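Long-range contacts in F5/8 type C domain protein (Clostridium perfringens, PDB 7JRM), which probably binds host mucin glycans through a carbohydrate-binding module, as part of ZmpB, an O-glycopeptidase that recognises and hydrolyses mucins: residues I380-L385 with G454-L459; N405-I410 with Q423-E428; R411-N416 with G442-F447. All coordinates share one frame; numbering follows the deposited sequence.

Interaction 1: residues I380-L385 with G454-L459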
# COMPACT_ATOMS: atom_id res chain seq x y z
N ILE A 380 -24.46 2.94 43.45
CA ILE A 380 -24.26 1.50 43.50
C ILE A 380 -24.36 1.08 44.96
O ILE A 380 -23.43 1.28 45.74
CB ILE A 380 -22.92 1.09 42.88
CG1 ILE A 380 -22.73 1.76 41.52
CG2 ILE A 380 -22.85 -0.43 42.75
CD1 ILE A 380 -21.72 2.88 41.53
N ALA A 381 -25.50 0.50 45.33
CA ALA A 381 -25.69 -0.05 46.67
C ALA A 381 -24.90 -1.35 46.77
O ALA A 381 -25.36 -2.40 46.32
CB ALA A 381 -27.17 -0.27 46.96
N ALA A 382 -23.71 -1.28 47.35
CA ALA A 382 -22.78 -2.40 47.37
C ALA A 382 -23.01 -3.35 48.54
O ALA A 382 -22.19 -4.25 48.77
CB ALA A 382 -21.34 -1.89 47.39
N GLY A 383 -24.09 -3.17 49.30
CA GLY A 383 -24.45 -4.13 50.33
C GLY A 383 -23.83 -3.83 51.68
O GLY A 383 -23.41 -2.71 51.99
N GLU A 384 -23.77 -4.88 52.50
CA GLU A 384 -23.31 -4.78 53.88
C GLU A 384 -21.91 -5.37 54.02
O GLU A 384 -21.60 -6.41 53.44
CB GLU A 384 -24.28 -5.51 54.81
CG GLU A 384 -23.76 -5.71 56.23
CD GLU A 384 -24.71 -6.51 57.10
OE1 GLU A 384 -24.77 -6.25 58.32
OE2 GLU A 384 -25.39 -7.41 56.56
N LEU A 385 -21.08 -4.69 54.81
CA LEU A 385 -19.77 -5.20 55.19
C LEU A 385 -19.83 -5.67 56.63
O LEU A 385 -20.38 -4.98 57.50
CB LEU A 385 -18.69 -4.12 55.03
CG LEU A 385 -18.44 -3.59 53.62
CD1 LEU A 385 -17.59 -2.34 53.66
CD2 LEU A 385 -17.80 -4.66 52.74
N GLY A 454 -20.54 9.31 40.43
CA GLY A 454 -21.59 8.73 41.25
C GLY A 454 -21.08 8.41 42.65
O GLY A 454 -20.08 8.95 43.10
N VAL A 455 -21.81 7.51 43.31
CA VAL A 455 -21.55 7.14 44.69
C VAL A 455 -21.71 5.63 44.84
O VAL A 455 -22.74 5.07 44.45
CB VAL A 455 -22.50 7.87 45.66
CG1 VAL A 455 -22.55 7.16 47.01
CG2 VAL A 455 -22.09 9.32 45.83
N MET A 456 -20.69 4.98 45.38
CA MET A 456 -20.77 3.57 45.75
C MET A 456 -20.93 3.48 47.26
O MET A 456 -20.05 3.92 48.01
CB MET A 456 -19.52 2.81 45.30
CG MET A 456 -19.58 1.31 45.51
SD MET A 456 -18.55 0.41 44.35
CE MET A 456 -18.50 -1.21 45.12
N PHE A 457 -22.05 2.92 47.71
CA PHE A 457 -22.45 2.98 49.11
C PHE A 457 -22.31 1.61 49.76
O PHE A 457 -22.75 0.60 49.20
CB PHE A 457 -23.89 3.48 49.25
CG PHE A 457 -24.35 3.59 50.67
CD1 PHE A 457 -23.92 4.63 51.48
CD2 PHE A 457 -25.23 2.66 51.21
CE1 PHE A 457 -24.34 4.73 52.79
CE2 PHE A 457 -25.66 2.76 52.52
CZ PHE A 457 -25.21 3.80 53.31
N TYR A 458 -21.70 1.59 50.94
CA TYR A 458 -21.64 0.42 51.81
C TYR A 458 -22.34 0.74 53.13
O TYR A 458 -22.68 1.89 53.42
CB TYR A 458 -20.19 0.01 52.10
CG TYR A 458 -19.47 -0.68 50.96
CD1 TYR A 458 -19.61 -2.04 50.74
CD2 TYR A 458 -18.62 0.03 50.12
CE1 TYR A 458 -18.94 -2.68 49.72
CE2 TYR A 458 -17.95 -0.59 49.09
CZ TYR A 458 -18.12 -1.95 48.89
OH TYR A 458 -17.45 -2.57 47.86
N LEU A 459 -22.55 -0.30 53.93
CA LEU A 459 -23.00 -0.11 55.30
C LEU A 459 -22.40 -1.20 56.17
O LEU A 459 -22.08 -2.30 55.70
CB LEU A 459 -24.54 -0.10 55.41
CG LEU A 459 -25.46 -1.31 55.17
CD1 LEU A 459 -25.38 -2.38 56.26
CD2 LEU A 459 -26.90 -0.82 55.01
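Ala382 sets its methyl over one face of the Tyr458 ring in a CH-pi contact, CB lying 3.6 Å from the ring centroid, 20° off the normal and displaced toward the CE1 rim. The same methyl meets the tip of Met456, whose extended side chain brings CE to 3.7 Å from Ala382 CB. Leu385 reaches the ring obliquely, its CG 3.5 Å from Tyr458 CD1, with both methyls also lying near the CD1 corner. Beyond the ring, Tyr458 OH is hydrogen-bonded to the backbone O of Asp395. Tyr458 CG stands anti to its own carbonyl carbon (chi1 -75°), which starts the ring on its way toward the neighbouring strand. Behind these side chains runs a parallel ladder between strands 372-384 and 452-461. The parallel strands 330-332, 350-352 and 372-384 are consistent with a short leucine-rich-repeat-like array, and 452-461 extends it. Ile380 N donates to Val455 O (2.9 Å), Ile380 O receives Phe457 N, and Ala382 N gives to Phe457 O (2.8 Å). The ladder then slips by one residue: Ala381 pairs with Phe457, but Glu384 with Leu459, a beta bulge in strand 372-384. Gly383 lies in the bulge with a positive phi, and its O receives Leu459 N through a longer, bent bond (3.2 Å, 137° at the hydrogen). Past the bulge the ladder closes on a straight bond, Leu385 N to Leu459 O at 2.7 Å. On the other face from Met456, the CD1 methyl of Leu459 lies across the aliphatic base of Glu384, 3.6 Å from CB. Strand 452-461 pairs antiparallel with 440-449 on its far edge. The Phe457 ring meets His444 of 440-449 edge-to-face. Met456, on the opposite face, touches Val445 of that strand, and Tyr458 touches Val443.

Interaction 2: residues N405-I410 with Q423-E428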
# COMPACT_ATOMS: atom_id res chain seq x y z
N ASN A 405 -9.13 2.82 38.01
CA ASN A 405 -9.92 3.16 39.19
C ASN A 405 -10.05 4.67 39.31
O ASN A 405 -9.04 5.38 39.39
CB ASN A 405 -9.28 2.57 40.45
CG ASN A 405 -10.16 2.72 41.68
OD1 ASN A 405 -11.30 3.16 41.59
ND2 ASN A 405 -9.62 2.35 42.83
N VAL A 406 -11.28 5.16 39.30
CA VAL A 406 -11.55 6.60 39.35
C VAL A 406 -12.17 7.00 40.69
O VAL A 406 -12.78 8.06 40.79
CB VAL A 406 -12.42 7.04 38.17
CG1 VAL A 406 -11.67 6.85 36.86
CG2 VAL A 406 -13.73 6.27 38.16
N ALA A 407 -12.03 6.17 41.72
CA ALA A 407 -12.56 6.50 43.03
C ALA A 407 -11.79 7.68 43.62
O ALA A 407 -10.57 7.76 43.50
CB ALA A 407 -12.49 5.29 43.96
N LYS A 408 -12.52 8.58 44.28
CA LYS A 408 -11.95 9.84 44.75
C LYS A 408 -11.96 9.92 46.27
O LYS A 408 -10.90 9.92 46.90
CB LYS A 408 -12.71 11.02 44.14
CG LYS A 408 -12.62 11.10 42.62
CD LYS A 408 -11.17 11.04 42.16
CE LYS A 408 -11.08 11.02 40.64
NZ LYS A 408 -9.79 10.45 40.17
N THR A 409 -13.13 10.01 46.90
CA THR A 409 -13.25 10.29 48.32
C THR A 409 -13.92 9.14 49.04
O THR A 409 -15.00 8.69 48.64
CB THR A 409 -14.03 11.59 48.55
OG1 THR A 409 -13.31 12.69 48.01
CG2 THR A 409 -14.25 11.82 50.04
N ILE A 410 -13.29 8.66 50.11
CA ILE A 410 -13.85 7.66 51.00
C ILE A 410 -14.23 8.36 52.30
O ILE A 410 -13.36 8.80 53.05
CB ILE A 410 -12.86 6.51 51.28
CG1 ILE A 410 -12.46 5.83 49.97
CG2 ILE A 410 -13.47 5.51 52.25
CD1 ILE A 410 -13.56 5.00 49.35
N GLN A 423 -10.84 10.19 53.79
CA GLN A 423 -9.48 9.96 53.33
C GLN A 423 -9.48 9.83 51.81
O GLN A 423 -10.52 9.96 51.16
CB GLN A 423 -8.89 8.71 53.99
CG GLN A 423 -9.55 7.41 53.55
CD GLN A 423 -9.48 6.34 54.62
OE1 GLN A 423 -9.45 6.63 55.81
NE2 GLN A 423 -9.46 5.08 54.19
N ASP A 424 -8.30 9.57 51.26
CA ASP A 424 -8.15 9.37 49.83
C ASP A 424 -8.52 7.94 49.46
O ASP A 424 -8.30 7.00 50.22
CB ASP A 424 -6.71 9.67 49.39
CG ASP A 424 -6.48 11.14 49.12
OD1 ASP A 424 -7.34 11.96 49.50
OD2 ASP A 424 -5.44 11.48 48.52
N ALA A 425 -9.09 7.79 48.26
CA ALA A 425 -9.60 6.50 47.81
C ALA A 425 -8.49 5.70 47.13
O ALA A 425 -7.82 6.21 46.23
CB ALA A 425 -10.77 6.69 46.85
N LYS A 426 -8.32 4.46 47.57
CA LYS A 426 -7.44 3.52 46.89
C LYS A 426 -8.27 2.36 46.36
O LYS A 426 -9.49 2.49 46.19
CB LYS A 426 -6.34 3.01 47.83
CG LYS A 426 -5.60 4.12 48.57
CD LYS A 426 -4.86 5.03 47.60
CE LYS A 426 -5.05 6.49 47.97
NZ LYS A 426 -3.86 7.32 47.62
N ASP A 427 -7.64 1.22 46.09
CA ASP A 427 -8.39 0.06 45.61
C ASP A 427 -9.26 -0.53 46.70
O ASP A 427 -10.36 -1.04 46.41
CB ASP A 427 -7.43 -0.99 45.05
CG ASP A 427 -6.91 -0.63 43.67
OD1 ASP A 427 -7.38 0.37 43.10
OD2 ASP A 427 -6.03 -1.36 43.16
N GLU A 428 -8.81 -0.49 47.95
CA GLU A 428 -9.58 -0.99 49.08
C GLU A 428 -9.42 -0.04 50.25
O GLU A 428 -8.47 0.75 50.31
CB GLU A 428 -9.14 -2.41 49.48
CG GLU A 428 -9.27 -3.45 48.38
CD GLU A 428 -9.29 -4.87 48.91
OE1 GLU A 428 -9.89 -5.10 49.97
OE2 GLU A 428 -8.70 -5.75 48.25
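Ile410 and Gln423 face each other as an antiparallel hydrogen-bonded pair, Ile410 N giving to Gln423 O at 3.2 Å and Gln423 N to Ile410 O at 3.0 Å. Thr409 and Asp424 form the non-hydrogen-bonded pair that follows. One step further Ala425 N reaches Lys408 O (3.1 Å), arriving from above the carbonyl plane, and regular strand pairing ends here. Ala425 turns its methyl toward the partner chain, where it touches two apolar groups, Ala407 CB at 3.6 Å and Ile410 CG1 at 3.7 Å, close by Lys408 O. Gln423 CG lies alongside Ile410 CB on the same face as the isoleucine. At the far end Asn405 and Asp427 slide past each other in opposite senses, their amide and carboxylate planes 34° apart. Asn405 CG is anti to its backbone N (chi1 -172°). Asn405 ND2 donates to the anti lone pair of Asp427 OD1 (3.0 Å) and adds a weak bond to Lys426 O. The amide is held from its other end too: Asn405 OD1 accepts from Ala407 N (3.1 Å), closing an Asx turn, and from Val398 N. Lys426 O also accepts from Ser396 OG, and the Asp427 backbone is hydrogen-bonded to Ser396. Lys408 and Thr409, both opposite Leu446, make a classic beta bulge on the hairpin's other edge. The contact is the open end of the beta hairpin formed by strands 407-413 and 419-424, the latter outermost in the sheet.

Interaction 3: residues R411-N416 with G442-F447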
# COMPACT_ATOMS: atom_id res chain seq x y z
N ARG A 411 -15.53 8.48 52.56
CA ARG A 411 -16.02 9.10 53.78
C ARG A 411 -17.01 8.17 54.46
O ARG A 411 -17.78 7.47 53.80
CB ARG A 411 -16.66 10.48 53.49
CG ARG A 411 -18.13 10.45 53.13
CD ARG A 411 -18.78 11.81 53.37
NE ARG A 411 -17.91 12.91 52.97
CZ ARG A 411 -18.02 13.57 51.82
NH1 ARG A 411 -18.97 13.25 50.96
NH2 ARG A 411 -17.18 14.56 51.54
N VAL A 412 -16.96 8.14 55.79
CA VAL A 412 -17.82 7.29 56.60
C VAL A 412 -18.79 8.19 57.36
O VAL A 412 -18.38 9.21 57.94
CB VAL A 412 -17.01 6.41 57.57
CG1 VAL A 412 -17.91 5.37 58.21
CG2 VAL A 412 -15.86 5.75 56.83
N VAL A 413 -20.06 7.82 57.36
CA VAL A 413 -21.13 8.63 57.94
C VAL A 413 -21.85 7.81 59.01
O VAL A 413 -22.05 6.61 58.84
CB VAL A 413 -22.12 9.12 56.86
CG1 VAL A 413 -22.87 10.33 57.35
CG2 VAL A 413 -21.39 9.43 55.57
N ASP A 414 -22.24 8.48 60.09
CA ASP A 414 -22.98 7.83 61.16
C ASP A 414 -24.48 8.00 60.93
O ASP A 414 -24.92 8.50 59.89
CB ASP A 414 -22.53 8.38 62.52
CG ASP A 414 -22.55 9.89 62.58
OD1 ASP A 414 -23.58 10.50 62.21
OD2 ASP A 414 -21.54 10.48 63.01
N LYS A 415 -25.28 7.60 61.92
CA LYS A 415 -26.73 7.67 61.78
C LYS A 415 -27.24 9.11 61.79
O LYS A 415 -28.37 9.35 61.35
CB LYS A 415 -27.41 6.88 62.90
CG LYS A 415 -27.23 7.49 64.28
CD LYS A 415 -27.51 6.47 65.37
CE LYS A 415 -29.00 6.30 65.60
NZ LYS A 415 -29.32 6.00 67.03
N ASN A 416 -26.44 10.06 62.27
CA ASN A 416 -26.86 11.46 62.34
C ASN A 416 -26.43 12.28 61.14
O ASN A 416 -26.81 13.45 61.04
CB ASN A 416 -26.32 12.10 63.62
CG ASN A 416 -26.94 11.52 64.87
OD1 ASN A 416 -28.14 11.27 64.93
ND2 ASN A 416 -26.11 11.30 65.89
N GLY A 442 -22.68 4.25 57.37
CA GLY A 442 -22.63 4.17 55.93
C GLY A 442 -21.27 4.59 55.40
O GLY A 442 -20.61 5.45 55.97
N VAL A 443 -20.86 3.96 54.31
CA VAL A 443 -19.59 4.24 53.66
C VAL A 443 -19.88 4.74 52.25
O VAL A 443 -20.51 4.03 51.45
CB VAL A 443 -18.67 3.00 53.61
CG1 VAL A 443 -17.34 3.35 52.96
CG2 VAL A 443 -18.46 2.46 55.02
N HIS A 444 -19.44 5.96 51.95
CA HIS A 444 -19.66 6.59 50.65
C HIS A 444 -18.35 6.61 49.87
O HIS A 444 -17.38 7.22 50.32
CB HIS A 444 -20.22 8.00 50.82
CG HIS A 444 -21.61 8.04 51.38
ND1 HIS A 444 -21.88 7.81 52.71
CD2 HIS A 444 -22.80 8.28 50.79
CE1 HIS A 444 -23.18 7.91 52.91
NE2 HIS A 444 -23.76 8.20 51.76
N VAL A 445 -18.34 5.95 48.72
CA VAL A 445 -17.18 5.90 47.85
C VAL A 445 -17.44 6.88 46.71
O VAL A 445 -18.09 6.54 45.71
CB VAL A 445 -16.91 4.49 47.33
CG1 VAL A 445 -15.69 4.48 46.41
CG2 VAL A 445 -16.73 3.52 48.49
N LEU A 446 -16.95 8.11 46.85
CA LEU A 446 -17.14 9.12 45.83
C LEU A 446 -16.17 8.91 44.68
O LEU A 446 -14.98 8.63 44.89
CB LEU A 446 -16.95 10.52 46.41
CG LEU A 446 -17.80 10.99 47.60
CD1 LEU A 446 -18.00 12.50 47.55
CD2 LEU A 446 -19.15 10.29 47.65
N PHE A 447 -16.67 9.03 43.45
CA PHE A 447 -15.83 8.88 42.27
C PHE A 447 -16.32 9.82 41.18
O PHE A 447 -17.51 10.13 41.10
CB PHE A 447 -15.80 7.43 41.77
CG PHE A 447 -17.04 7.00 41.04
CD1 PHE A 447 -18.12 6.47 41.73
CD2 PHE A 447 -17.12 7.10 39.66
CE1 PHE A 447 -19.26 6.07 41.06
CE2 PHE A 447 -18.26 6.71 38.98
CZ PHE A 447 -19.33 6.19 39.68
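Arg411 to Val413 and Gly442 to His444 form an antiparallel ladder that joins strand 407-413 to strand 440-449 within the C-terminal mixed sheet. Two hydrogen-bonded pairs frame it. Arg411 and His444 exchange bonds, Arg411 N to His444 O at 3.2 Å and His444 N to Arg411 O at 2.9 Å. Val413 and Gly442 do likewise, Val413 N to Gly442 O at 2.8 Å and Gly442 N to Val413 O at 2.9 Å. Between them, Val412 and Val443 make the non-hydrogen-bonded pair, with Val412 CA leaning on Gly442 O (3.4 Å) in a CA-H...O contact. The side chains of Arg411, Val413 and His444 share one face. There Val413 CG2 comes obliquely at the imidazole and touches its ND1 at 3.3 Å, a tight contact; ND1 is buried with no polar partner in the model. Arg411 CG sits between its backbone N and carbonyl carbon (chi1 87°), and the Arg411 and His444 side chains cross at a slant, touching loosely through CG and CB. The arginine chain then bends at chi3; the guanidinium lies beyond, its plane 49° from that of the ring, and NH1 rests 3.6 Å from Leu446 CD1. The charge is met elsewhere: NH2 forms a salt bridge with Glu422 on the neighbouring strand 419-424. Val412 and Val443 occupy the opposite face, where Val412 CG1 is 4.4 Å from Val443 CG2, a loose touch. Both pack on Ile431, and Val443 also touches Phe429. Beyond the ladder, Asp414 OD1 receives Asn416 N in an Asx turn and Asn418 N as well, within the five-residue connection between strands 407-413 and 419-424. The pairing is that of an inner position of a mixed sheet, 407-413 lying between its hairpin partner 419-424 and 440-449, with the face of Val412 and Val443 packed against strand 428-432.

All three contacts belong to one mixed sheet near the C-terminal end of an elongated chain, and none includes a residue of the calcium site. Interactions 1 and 3 lie side by side, their centres 9 Å apart, because strands 452-461 and 440-449 are neighbours: Met456 O meets Val445 N at 2.7 Å and Tyr458 N meets Val443 O at 2.8 Å, both probable hydrogen bonds. Interactions 2 and 3 use successive parts of strand 407-413 and have centres 13 Å apart; Thr409 O and Leu446 N, 2.7 Å apart, probably bond. Interactions 1 and 2 do not touch, their nearest atoms about 7 Å apart, with strand 440-449 between their strands in the sheet.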